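Local structure of putative iron-regulated protein A (Parabacteroides distasonis ATCC 8503, 4ECG) at residues M32-T38 against S313-L318; Y48-L52 against V84-W88; L95-A99 against D190-W195; L326-M330 against G371-V375; Q333-T337 against A364-L368. The protein binds calcium ions and, as an imelysin-like protein of the M75 peptidase family, is a putative metalloendopeptidase thought to be iron-regulated. All coordinates share one frame. Residue numbers count along the deposited sequence, not the author numbering.

Contact 1. Residues M32-T38 against S313-L318; sequences MSAVVAT and SSLHAL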
# COMPACT_ATOMS: atom_id res chain seq x y z
N MSE A 32 15.86 20.88 4.46
CA MSE A 32 14.70 20.07 4.78
C MSE A 32 13.57 20.32 3.79
O MSE A 32 12.87 19.39 3.41
CB MSE A 32 14.23 20.37 6.21
CG MSE A 32 15.00 19.62 7.30
SE MSE A 32 14.46 20.13 9.07
CE MSE A 32 15.07 21.94 9.10
N SER A 33 13.39 21.58 3.38
CA SER A 33 12.34 21.93 2.41
C SER A 33 12.58 21.24 1.03
O SER A 33 11.64 20.78 0.36
CB SER A 33 12.27 23.45 2.27
OG SER A 33 11.14 23.85 1.54
N ALA A 34 13.85 21.12 0.66
CA ALA A 34 14.23 20.46 -0.62
C ALA A 34 13.97 18.93 -0.56
O ALA A 34 13.62 18.32 -1.56
CB ALA A 34 15.69 20.76 -1.01
N VAL A 35 14.14 18.33 0.61
CA VAL A 35 13.81 16.92 0.78
C VAL A 35 12.30 16.70 0.57
O VAL A 35 11.88 15.79 -0.17
CB VAL A 35 14.27 16.41 2.17
CG1 VAL A 35 13.60 15.08 2.51
CG2 VAL A 35 15.80 16.35 2.24
N VAL A 36 11.49 17.56 1.18
CA VAL A 36 10.02 17.51 1.04
C VAL A 36 9.62 17.77 -0.42
O VAL A 36 8.80 17.05 -0.96
CB VAL A 36 9.35 18.56 1.97
CG1 VAL A 36 7.85 18.61 1.73
CG2 VAL A 36 9.70 18.28 3.43
N ALA A 37 10.21 18.77 -1.05
CA ALA A 37 9.97 19.03 -2.48
C ALA A 37 10.30 17.79 -3.31
O ALA A 37 9.48 17.33 -4.08
CB ALA A 37 10.73 20.28 -2.99
N THR A 38 11.47 17.21 -3.12
CA THR A 38 11.87 16.05 -3.92
C THR A 38 10.97 14.84 -3.62
O THR A 38 10.65 14.04 -4.50
CB THR A 38 13.29 15.63 -3.55
OG1 THR A 38 14.21 16.72 -3.79
CG2 THR A 38 13.68 14.37 -4.30
N SER A 313 18.90 15.52 -2.15
CA SER A 313 17.83 15.95 -1.28
C SER A 313 16.92 14.79 -0.89
O SER A 313 15.79 14.66 -1.35
CB SER A 313 17.06 17.13 -1.88
OG SER A 313 16.78 16.95 -3.24
N SER A 314 17.45 13.95 -0.00
CA SER A 314 16.74 12.80 0.54
C SER A 314 16.90 12.76 2.03
O SER A 314 17.85 13.35 2.57
CB SER A 314 17.32 11.48 -0.01
OG SER A 314 18.74 11.41 0.09
N LEU A 315 16.00 12.03 2.68
CA LEU A 315 16.12 11.72 4.10
C LEU A 315 17.41 10.98 4.33
O LEU A 315 18.03 11.12 5.41
CB LEU A 315 14.95 10.85 4.62
CG LEU A 315 13.66 11.57 4.92
CD1 LEU A 315 12.50 10.56 5.21
CD2 LEU A 315 13.94 12.57 6.02
N HIS A 316 17.80 10.17 3.35
CA HIS A 316 19.09 9.48 3.41
C HIS A 316 20.23 10.44 3.58
O HIS A 316 21.06 10.27 4.47
CB HIS A 316 19.29 8.65 2.16
CG HIS A 316 20.71 8.21 1.95
ND1 HIS A 316 21.32 7.32 2.75
CD2 HIS A 316 21.63 8.57 0.97
CE1 HIS A 316 22.59 7.14 2.31
NE2 HIS A 316 22.78 7.90 1.22
N ALA A 317 20.28 11.46 2.75
CA ALA A 317 21.37 12.41 2.81
C ALA A 317 21.34 13.11 4.16
O ALA A 317 22.38 13.23 4.80
CB ALA A 317 21.26 13.44 1.69
N LEU A 318 20.17 13.56 4.61
CA LEU A 318 20.12 14.32 5.86
C LEU A 318 20.52 13.43 7.04
O LEU A 318 21.32 13.83 7.87
CB LEU A 318 18.76 14.94 6.11
CG LEU A 318 18.30 16.09 5.20
CD1 LEU A 318 16.96 16.61 5.75
CD2 LEU A 318 19.33 17.18 5.07
O HOH W 1 13.29 13.23 -0.61

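Contact 2. Residues Y48-L52 against V84-W88; sequences YKDML and VRVPW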
# COMPACT_ATOMS: atom_id res chain seq x y z
N TYR A 48 1.65 8.07 -8.03
CA TYR A 48 0.22 8.18 -8.20
C TYR A 48 -0.11 8.35 -9.68
O TYR A 48 -1.09 7.84 -10.16
CB TYR A 48 -0.30 9.37 -7.39
CG TYR A 48 -0.37 9.18 -5.88
CD1 TYR A 48 -0.73 7.97 -5.33
CD2 TYR A 48 -0.17 10.22 -5.02
CE1 TYR A 48 -0.83 7.79 -3.94
CE2 TYR A 48 -0.27 10.05 -3.62
CZ TYR A 48 -0.63 8.83 -3.09
OH TYR A 48 -0.73 8.63 -1.73
N LYS A 49 0.72 9.07 -10.42
CA LYS A 49 0.52 9.22 -11.86
C LYS A 49 0.64 7.86 -12.56
O LYS A 49 -0.08 7.57 -13.48
CB LYS A 49 1.54 10.24 -12.42
CG LYS A 49 1.77 10.30 -13.93
CD LYS A 49 0.68 11.07 -14.69
CE LYS A 49 1.08 11.39 -16.15
NZ LYS A 49 2.23 12.35 -16.29
N ASP A 50 1.59 7.06 -12.12
CA ASP A 50 1.82 5.74 -12.70
C ASP A 50 0.60 4.90 -12.34
O ASP A 50 0.11 4.13 -13.16
CB ASP A 50 3.10 5.11 -12.12
CG ASP A 50 3.42 3.68 -12.63
OD1 ASP A 50 3.29 3.39 -13.85
OD2 ASP A 50 3.87 2.84 -11.78
N MSE A 51 0.12 5.04 -11.11
CA MSE A 51 -1.12 4.38 -10.71
C MSE A 51 -2.32 4.79 -11.64
O MSE A 51 -3.05 3.92 -12.10
CB MSE A 51 -1.47 4.66 -9.26
CG MSE A 51 -2.49 3.65 -8.67
SE MSE A 51 -2.94 4.11 -6.87
CE MSE A 51 -4.49 2.90 -6.80
N LEU A 52 -2.50 6.08 -11.94
CA LEU A 52 -3.65 6.48 -12.74
C LEU A 52 -3.51 5.85 -14.12
O LEU A 52 -4.48 5.29 -14.64
CB LEU A 52 -3.85 8.01 -12.81
CG LEU A 52 -5.02 8.53 -13.68
CD1 LEU A 52 -6.36 7.95 -13.25
CD2 LEU A 52 -5.06 10.06 -13.69
N VAL A 84 -1.44 -2.53 -11.79
CA VAL A 84 -1.90 -1.32 -11.09
C VAL A 84 -1.66 -1.44 -9.60
O VAL A 84 -1.47 -0.44 -8.89
CB VAL A 84 -3.39 -0.90 -11.42
CG1 VAL A 84 -4.44 -1.81 -10.81
CG2 VAL A 84 -3.62 0.50 -10.95
N ARG A 85 -1.63 -2.67 -9.11
CA ARG A 85 -1.40 -2.88 -7.72
C ARG A 85 0.04 -2.58 -7.26
O ARG A 85 0.25 -2.33 -6.09
CB ARG A 85 -1.79 -4.30 -7.33
CG ARG A 85 -1.88 -4.46 -5.82
CD ARG A 85 -2.75 -5.59 -5.39
NE ARG A 85 -2.77 -5.67 -3.93
CZ ARG A 85 -3.63 -5.05 -3.14
NH1 ARG A 85 -4.59 -4.28 -3.60
NH2 ARG A 85 -3.53 -5.21 -1.85
N VAL A 86 1.02 -2.64 -8.17
CA VAL A 86 2.42 -2.34 -7.83
C VAL A 86 2.49 -0.92 -7.28
O VAL A 86 2.86 -0.74 -6.13
CB VAL A 86 3.42 -2.66 -8.95
CG1 VAL A 86 4.85 -2.20 -8.58
CG2 VAL A 86 3.40 -4.17 -9.28
N PRO A 87 2.04 0.07 -8.04
CA PRO A 87 2.24 1.44 -7.54
C PRO A 87 1.37 1.78 -6.35
O PRO A 87 1.77 2.57 -5.51
CB PRO A 87 1.93 2.34 -8.75
CG PRO A 87 1.17 1.48 -9.67
CD PRO A 87 1.67 0.07 -9.45
N TRP A 88 0.21 1.16 -6.27
CA TRP A 88 -0.63 1.39 -5.13
C TRP A 88 0.07 0.88 -3.88
O TRP A 88 0.07 1.55 -2.87
CB TRP A 88 -2.00 0.73 -5.30
CG TRP A 88 -2.79 0.64 -4.03
CD1 TRP A 88 -3.14 -0.50 -3.36
CD2 TRP A 88 -3.32 1.73 -3.22
NE1 TRP A 88 -3.83 -0.21 -2.25
CE2 TRP A 88 -3.98 1.11 -2.10
CE3 TRP A 88 -3.33 3.10 -3.32
CZ2 TRP A 88 -4.59 1.84 -1.10
CZ3 TRP A 88 -3.95 3.84 -2.31
CH2 TRP A 88 -4.56 3.22 -1.23

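Contact 3. Residues L95-A99 against D190-W195; sequences LFGVA and DLYNGW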
# COMPACT_ATOMS: atom_id res chain seq x y z
N LEU A 95 0.27 7.28 3.04
CA LEU A 95 -1.18 7.24 3.04
C LEU A 95 -1.73 8.51 3.67
O LEU A 95 -2.95 8.74 3.65
CB LEU A 95 -1.69 6.04 3.83
CG LEU A 95 -1.60 4.72 3.08
CD1 LEU A 95 -1.76 3.62 4.11
CD2 LEU A 95 -2.66 4.69 1.96
N PHE A 96 -0.85 9.34 4.22
CA PHE A 96 -1.28 10.67 4.68
C PHE A 96 -1.76 11.49 3.52
O PHE A 96 -1.45 11.18 2.39
CB PHE A 96 -0.22 11.41 5.46
CG PHE A 96 1.10 11.48 4.80
CD1 PHE A 96 1.38 12.46 3.89
CD2 PHE A 96 2.11 10.56 5.13
CE1 PHE A 96 2.65 12.56 3.31
CE2 PHE A 96 3.37 10.62 4.53
CZ PHE A 96 3.65 11.63 3.63
N GLY A 97 -2.50 12.55 3.81
CA GLY A 97 -2.97 13.42 2.74
C GLY A 97 -4.22 12.85 2.12
O GLY A 97 -5.13 12.46 2.82
N VAL A 98 -4.30 12.81 0.80
CA VAL A 98 -5.60 12.59 0.18
C VAL A 98 -6.11 11.16 0.48
O VAL A 98 -7.29 10.97 0.75
CB VAL A 98 -5.54 12.91 -1.35
CG1 VAL A 98 -6.91 12.74 -2.01
CG2 VAL A 98 -5.05 14.31 -1.60
N ALA A 99 -5.23 10.17 0.44
CA ALA A 99 -5.63 8.79 0.69
C ALA A 99 -6.39 8.67 2.04
O ALA A 99 -7.46 8.06 2.14
CB ALA A 99 -4.43 7.84 0.62
N ASP A 190 -9.27 10.54 -8.12
CA ASP A 190 -9.41 11.48 -7.02
C ASP A 190 -8.09 11.61 -6.25
O ASP A 190 -7.68 12.69 -5.88
CB ASP A 190 -10.62 11.16 -6.12
CG ASP A 190 -11.98 11.46 -6.81
OD1 ASP A 190 -11.98 12.19 -7.80
OD2 ASP A 190 -13.04 10.94 -6.39
N LEU A 191 -7.38 10.51 -6.11
CA LEU A 191 -6.12 10.46 -5.37
C LEU A 191 -5.07 11.33 -6.05
O LEU A 191 -4.40 12.13 -5.40
CB LEU A 191 -5.63 8.99 -5.30
CG LEU A 191 -4.44 8.61 -4.43
CD1 LEU A 191 -4.55 9.26 -3.04
CD2 LEU A 191 -4.34 7.07 -4.34
N TYR A 192 -4.89 11.13 -7.35
CA TYR A 192 -3.85 11.83 -8.09
C TYR A 192 -4.24 13.30 -8.20
O TYR A 192 -3.43 14.16 -7.85
CB TYR A 192 -3.56 11.21 -9.46
CG TYR A 192 -2.68 12.03 -10.36
CD1 TYR A 192 -1.33 12.18 -10.09
CD2 TYR A 192 -3.20 12.68 -11.47
CE1 TYR A 192 -0.50 12.95 -10.90
CE2 TYR A 192 -2.37 13.44 -12.31
CZ TYR A 192 -1.02 13.57 -12.02
OH TYR A 192 -0.20 14.33 -12.82
N ASN A 193 -5.49 13.57 -8.63
CA ASN A 193 -5.99 14.96 -8.67
C ASN A 193 -5.97 15.64 -7.33
O ASN A 193 -5.66 16.79 -7.25
CB ASN A 193 -7.38 15.08 -9.26
CG ASN A 193 -7.43 14.68 -10.72
OD1 ASN A 193 -6.48 14.86 -11.44
ND2 ASN A 193 -8.52 14.08 -11.14
N GLY A 194 -6.29 14.93 -6.27
CA GLY A 194 -6.27 15.55 -4.94
C GLY A 194 -4.88 16.09 -4.58
O GLY A 194 -4.77 17.15 -4.03
N TRP A 195 -3.84 15.34 -4.90
CA TRP A 195 -2.48 15.80 -4.71
C TRP A 195 -2.12 16.90 -5.70
O TRP A 195 -1.55 17.91 -5.30
CB TRP A 195 -1.48 14.65 -4.83
CG TRP A 195 -1.33 13.87 -3.57
CD1 TRP A 195 -2.21 12.94 -3.03
CD2 TRP A 195 -0.25 13.95 -2.62
NE1 TRP A 195 -1.75 12.48 -1.82
CE2 TRP A 195 -0.58 13.03 -1.54
CE3 TRP A 195 0.90 14.66 -2.56
CZ2 TRP A 195 0.26 12.83 -0.49
CZ3 TRP A 195 1.74 14.44 -1.50
CH2 TRP A 195 1.45 13.53 -0.50
O HOH W 2 -2.29 10.33 0.03

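Contact 4. Residues L326-M330 against G371-V375; sequences LDSLM and GLGVV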
# COMPACT_ATOMS: atom_id res chain seq x y z
N LEU A 326 23.74 5.63 11.91
CA LEU A 326 22.31 5.46 11.86
C LEU A 326 21.88 5.30 10.41
O LEU A 326 21.10 4.41 10.11
CB LEU A 326 21.58 6.65 12.51
CG LEU A 326 20.09 6.80 12.24
CD1 LEU A 326 19.31 5.60 12.74
CD2 LEU A 326 19.62 8.08 12.93
N ASP A 327 22.38 6.14 9.52
CA ASP A 327 22.01 6.01 8.10
C ASP A 327 22.45 4.64 7.53
O ASP A 327 21.71 3.95 6.80
CB ASP A 327 22.64 7.11 7.24
CG ASP A 327 22.49 6.83 5.76
OD1 ASP A 327 21.33 6.79 5.31
OD2 ASP A 327 23.49 6.60 5.06
N SER A 328 23.67 4.28 7.86
CA SER A 328 24.23 3.04 7.38
C SER A 328 23.39 1.89 7.93
O SER A 328 23.10 0.96 7.20
CB SER A 328 25.67 2.97 7.81
OG SER A 328 26.21 1.79 7.35
N LEU A 329 22.94 1.99 9.18
CA LEU A 329 22.09 0.93 9.74
C LEU A 329 20.69 0.83 9.04
O LEU A 329 20.10 -0.27 8.97
CB LEU A 329 21.93 1.11 11.26
CG LEU A 329 23.05 0.62 12.17
CD1 LEU A 329 22.67 1.11 13.57
CD2 LEU A 329 23.28 -0.91 12.15
N MSE A 330 20.18 1.97 8.56
CA MSE A 330 18.95 2.09 7.82
C MSE A 330 19.05 1.57 6.42
O MSE A 330 18.11 0.91 5.93
CB MSE A 330 18.49 3.55 7.71
CG MSE A 330 17.80 4.11 8.97
SE MSE A 330 16.04 3.44 9.29
CE MSE A 330 15.33 3.35 7.49
N GLY A 371 14.06 1.88 13.75
CA GLY A 371 15.03 2.74 13.04
C GLY A 371 14.40 4.02 12.52
O GLY A 371 14.92 5.13 12.71
N LEU A 372 13.25 3.87 11.84
CA LEU A 372 12.51 5.03 11.37
C LEU A 372 12.07 5.94 12.54
O LEU A 372 12.07 7.12 12.38
CB LEU A 372 11.29 4.59 10.55
CG LEU A 372 11.62 3.85 9.25
CD1 LEU A 372 10.39 3.05 8.84
CD2 LEU A 372 12.12 4.86 8.21
N GLY A 373 11.73 5.39 13.70
CA GLY A 373 11.49 6.20 14.92
C GLY A 373 12.66 7.09 15.33
O GLY A 373 12.48 8.26 15.76
N VAL A 374 13.87 6.54 15.18
CA VAL A 374 15.08 7.24 15.61
C VAL A 374 15.34 8.35 14.60
O VAL A 374 15.55 9.50 14.99
CB VAL A 374 16.30 6.32 15.75
CG1 VAL A 374 17.51 7.14 16.12
CG2 VAL A 374 16.04 5.29 16.84
N VAL A 375 15.23 8.02 13.31
CA VAL A 375 15.34 9.05 12.28
C VAL A 375 14.33 10.18 12.55
O VAL A 375 14.68 11.32 12.45
CB VAL A 375 15.16 8.54 10.84
CG1 VAL A 375 15.25 9.72 9.89
CG2 VAL A 375 16.23 7.51 10.44

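Contact 5. Residues Q333-T337 against A364-L368; sequences QIDKT and ACADL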
# COMPACT_ATOMS: atom_id res chain seq x y z
N GLN A 333 19.01 -2.11 6.81
CA GLN A 333 17.75 -2.63 7.32
C GLN A 333 16.65 -2.63 6.27
O GLN A 333 15.83 -3.54 6.28
CB GLN A 333 17.29 -1.84 8.55
CG GLN A 333 16.26 -2.53 9.38
CD GLN A 333 16.73 -3.85 9.98
OE1 GLN A 333 17.82 -3.95 10.51
NE2 GLN A 333 15.86 -4.88 9.91
N ILE A 334 16.59 -1.61 5.42
CA ILE A 334 15.57 -1.59 4.33
C ILE A 334 15.78 -2.85 3.46
O ILE A 334 14.87 -3.66 3.23
CB ILE A 334 15.62 -0.27 3.48
CG1 ILE A 334 15.12 0.92 4.32
CG2 ILE A 334 14.80 -0.40 2.20
CD1 ILE A 334 15.63 2.30 3.91
N ASP A 335 17.03 -3.03 3.04
CA ASP A 335 17.39 -4.20 2.23
C ASP A 335 17.23 -5.55 2.97
O ASP A 335 16.80 -6.51 2.38
CB ASP A 335 18.80 -4.03 1.68
CG ASP A 335 18.85 -3.11 0.42
OD1 ASP A 335 17.80 -2.61 -0.07
OD2 ASP A 335 19.96 -2.89 -0.10
N LYS A 336 17.51 -5.61 4.27
CA LYS A 336 17.31 -6.84 5.06
C LYS A 336 15.81 -7.20 5.14
O LYS A 336 15.42 -8.36 5.13
CB LYS A 336 17.87 -6.60 6.45
CG LYS A 336 18.43 -7.79 7.20
CD LYS A 336 19.20 -7.28 8.43
CE LYS A 336 18.93 -8.12 9.68
NZ LYS A 336 19.54 -7.55 10.92
N THR A 337 14.95 -6.20 5.16
CA THR A 337 13.53 -6.41 5.37
C THR A 337 12.92 -6.92 4.08
O THR A 337 12.14 -7.86 4.12
CB THR A 337 12.82 -5.12 5.88
OG1 THR A 337 13.51 -4.64 7.04
CG2 THR A 337 11.32 -5.38 6.18
N ALA A 364 12.52 -8.19 11.12
CA ALA A 364 13.16 -7.16 10.33
C ALA A 364 12.23 -5.94 10.18
O ALA A 364 12.72 -4.79 10.19
CB ALA A 364 13.59 -7.71 8.98
N CYS A 365 10.92 -6.17 10.05
CA CYS A 365 9.96 -5.05 10.03
C CYS A 365 9.94 -4.35 11.38
O CYS A 365 9.83 -3.13 11.45
CB CYS A 365 8.55 -5.46 9.69
SG CYS A 365 8.31 -6.20 8.04
N ALA A 366 10.05 -5.11 12.46
CA ALA A 366 9.98 -4.48 13.79
C ALA A 366 11.24 -3.56 13.99
O ALA A 366 11.13 -2.41 14.46
CB ALA A 366 9.81 -5.52 14.91
N ASP A 367 12.41 -4.06 13.59
CA ASP A 367 13.65 -3.24 13.58
C ASP A 367 13.62 -2.04 12.58
O ASP A 367 14.19 -1.02 12.85
CB ASP A 367 14.89 -4.14 13.28
CG ASP A 367 15.19 -5.16 14.41
OD1 ASP A 367 14.76 -4.93 15.57
OD2 ASP A 367 15.88 -6.18 14.15
N LEU A 368 12.95 -2.13 11.44
CA LEU A 368 12.89 -1.00 10.49
C LEU A 368 12.02 0.05 11.16
O LEU A 368 12.32 1.23 11.11
CB LEU A 368 12.29 -1.43 9.16
CG LEU A 368 12.16 -0.45 8.00
CD1 LEU A 368 13.45 0.36 7.78
CD2 LEU A 368 11.78 -1.26 6.77
O HOH W 3 16.36 -7.22 11.39

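Contact 1. Residues M32-T38 against S313-L318
Val35 occupies the middle of this contact, where one face of helix 29-68 meets the start of helix 315-322. Its CG2 lies 3.7 Å from CD1 of Leu318 and 3.6 Å from the carbonyl O of Ser314, while its CG1 comes within 4.3 Å of CG of Leu315. Met32, a selenomethionine one turn earlier, adds its CG at 3.9 Å from Leu318 CD1, and its side chain also packs on helix 225-233. The approach includes a capped helix start: Ser314 is the N-cap of helix 315-322, its OG accepting from Ala317 N at 3.1 Å and also bonded to Ser311. Just ahead of the cap the backbones draw close, with Val35 CA and Ser313 CA 4.6 Å apart, and one water donates to both Val35 O and Ser313 O, 3.0 Å each. At the polar edge Thr38 OG1 gives its hydrogen bond to Ala34 O at 2.8 Å, and Ser313 OG lies 2.6 Å from Thr38 OG1.

Contact 2. Residues Y48-L52 against V84-W88
Helix 29-68 and helix 71-89 follow one another in the chain and pack as an antiparallel helical hairpin, their local axes 8.4 Å apart at closest approach and inclined at 159°. Tyr48, at the start of the first segment, turns its CB from the partner helix and packs instead on Leu191 and Trp195. Two residues on, Asp50 sets OD2 3.6 Å from Pro87 CB; the contact with Pro87 is van der Waals, while the carboxylate is held in salt bridges with Arg303 and Lys54. Met51, a selenomethionine, carries most of the packing. Its CA is 3.8 Å from Pro87 CG and its CG 4.0 Å from Val84 CG2, a close fit at a kink where Pro87 has no amide proton to bond to the preceding turn. The extended side chain then reaches Trp88, whose NE1 bonds to the calcium ligand Asp109. This Met-aromatic contact is oblique: SE of Met51 lies 5.0 Å from the centroid of the six-membered ring of Trp88, and CE of Met51 sits 3.6 Å from Trp88 CB.

Contact 3. Residues L95-A99 against D190-W195
Apolar packing dominates here, and Val98 is its focus. This residue, in the first turn of helix 98-101, points its CB at the partner helix: CG2 of Val98 lies 3.5 Å from both Gly194 C and Trp195 CD1, and CB of Val98 is 4.1 Å from Leu191 CD1. Leu191 CD1 also meets Ala99 CB at 3.9 Å. At the other end Phe96 CE1 approaches Trp195 CH2 at 4.1 Å, an apolar contact between the two aromatic side chains.

Steric allowance comes from two glycines. A CB on Gly194 would clash with Val98 CG1, so its absence lets the valine sit against the helix backbone. Gly97, the N-cap residue, has backbone angles of 83°/-134° that would jam a CB against the preceding carbonyl.

Polar contact passes through one bridging water. It donates to Phe96 O at 2.6 Å and accepts from Ala99 N at 3.0 Å and Trp195 NE1 at 2.9 Å, joining the turn to the indole.

Tyr48 of helix 29-68 and Tyr208 of helix 208-214 also meet the Trp195 ring. The arrangement is that of a helix N-terminus packed against the C-terminal end of helix 171-196, with valine set over glycine and a shared water.

Contact 4. Residues L326-M330 against G371-V375
Met330, a selenomethionine, and Leu326 lie one turn apart on helix 324-343 and supply the larger part of this interface. With chi1, chi2 and chi3 all m, the Met330 side chain curls so that SE rests 3.7 Å from Gly371 C and CE touches Leu372 CD2 at 3.6 Å. The glycine makes this possible, since a CB there would fall 3.0 Å from Met330 SE and clash. Leu326 sends CD2 to within 3.9 Å of Val374 CG1 and 4.2 Å of Val375 CG2. Val375 is the third main contributor: the same CG2 methyl of Val375 also reaches Met330 CG at 4.0 Å, so it lies between the two residues opposite. Beyond the pair, Leu372 and Val375 continue onto Leu233 of helix 225-233, while Leu326 and Val374 meet Leu19. With local axes 10.5 Å apart at closest approach and inclined at 148°, the segments exemplify apolar packing in an antiparallel helix pair, the hairpin formed by helices 324-343 and 355-377 near the C-terminus of this helical imelysin-like fold.

Contact 5. Residues Q333-T337 against A364-L368
Gln333 lays its side chain over the partner helix, with CG 3.9 Å from Leu368 CA and NE2 3.6 Å from Asp367 CB. The same amide makes a weak hydrogen bond from NE2 to Ala364 O, 3.2 Å long. Ala364 O is already taken by Leu368 N at 2.9 Å within its own helix, so the glutamine adds a second donor to a helical carbonyl. Beside it, a water accepts from Gln333 NE2 at 2.8 Å and donates to Asp367 OD2 at 3.0 Å, with a weak bond from Lys336 NZ as well; the water thereby links buried Gln333 to Asp367 and Lys336 at the margin.

One turn further along, Thr337 keeps its OG1 bonded to Gln333 O at 2.7 Å, and its CG2 packs 3.6 Å from Cys365 SG. The backbones are near here, with Thr337 CA 5.0 Å from Ala364 CA, a spacing the small alanine allows. Ile334 CG1 and Leu368 CD1, 3.9 Å apart, add apolar packing. The antiparallel pair, its local axes inclined at 156°, is backed by helix 284-300, on which Ile334, Thr337 and Leu368 rest, and by helix 239-259, which Cys365 and Leu368 touch.

Helix 29-68 is shared by contacts 1 and 2, whose centres lie 23 Å apart, and contacts 2 and 3 are nested within the long loop that contact 1 closes. Contacts 2 and 3, with centres 12 Å apart, touch where Tyr48 packs on Trp195 and Leu191. Contacts 4 and 5 follow contact 1 in the chain; contact 5 is nested inside contact 4, both belong to helices 324-343 and 355-377, and their centres are 10 Å apart. A probable hydrogen bond between His316 and Asp327 connects contact 1 with contact 4. Contact 1 thus ties an N-terminal helix to the C-terminal region, while contacts 3 and 5 lie on opposite sides of the chain's centre, about 27 Å apart between centres.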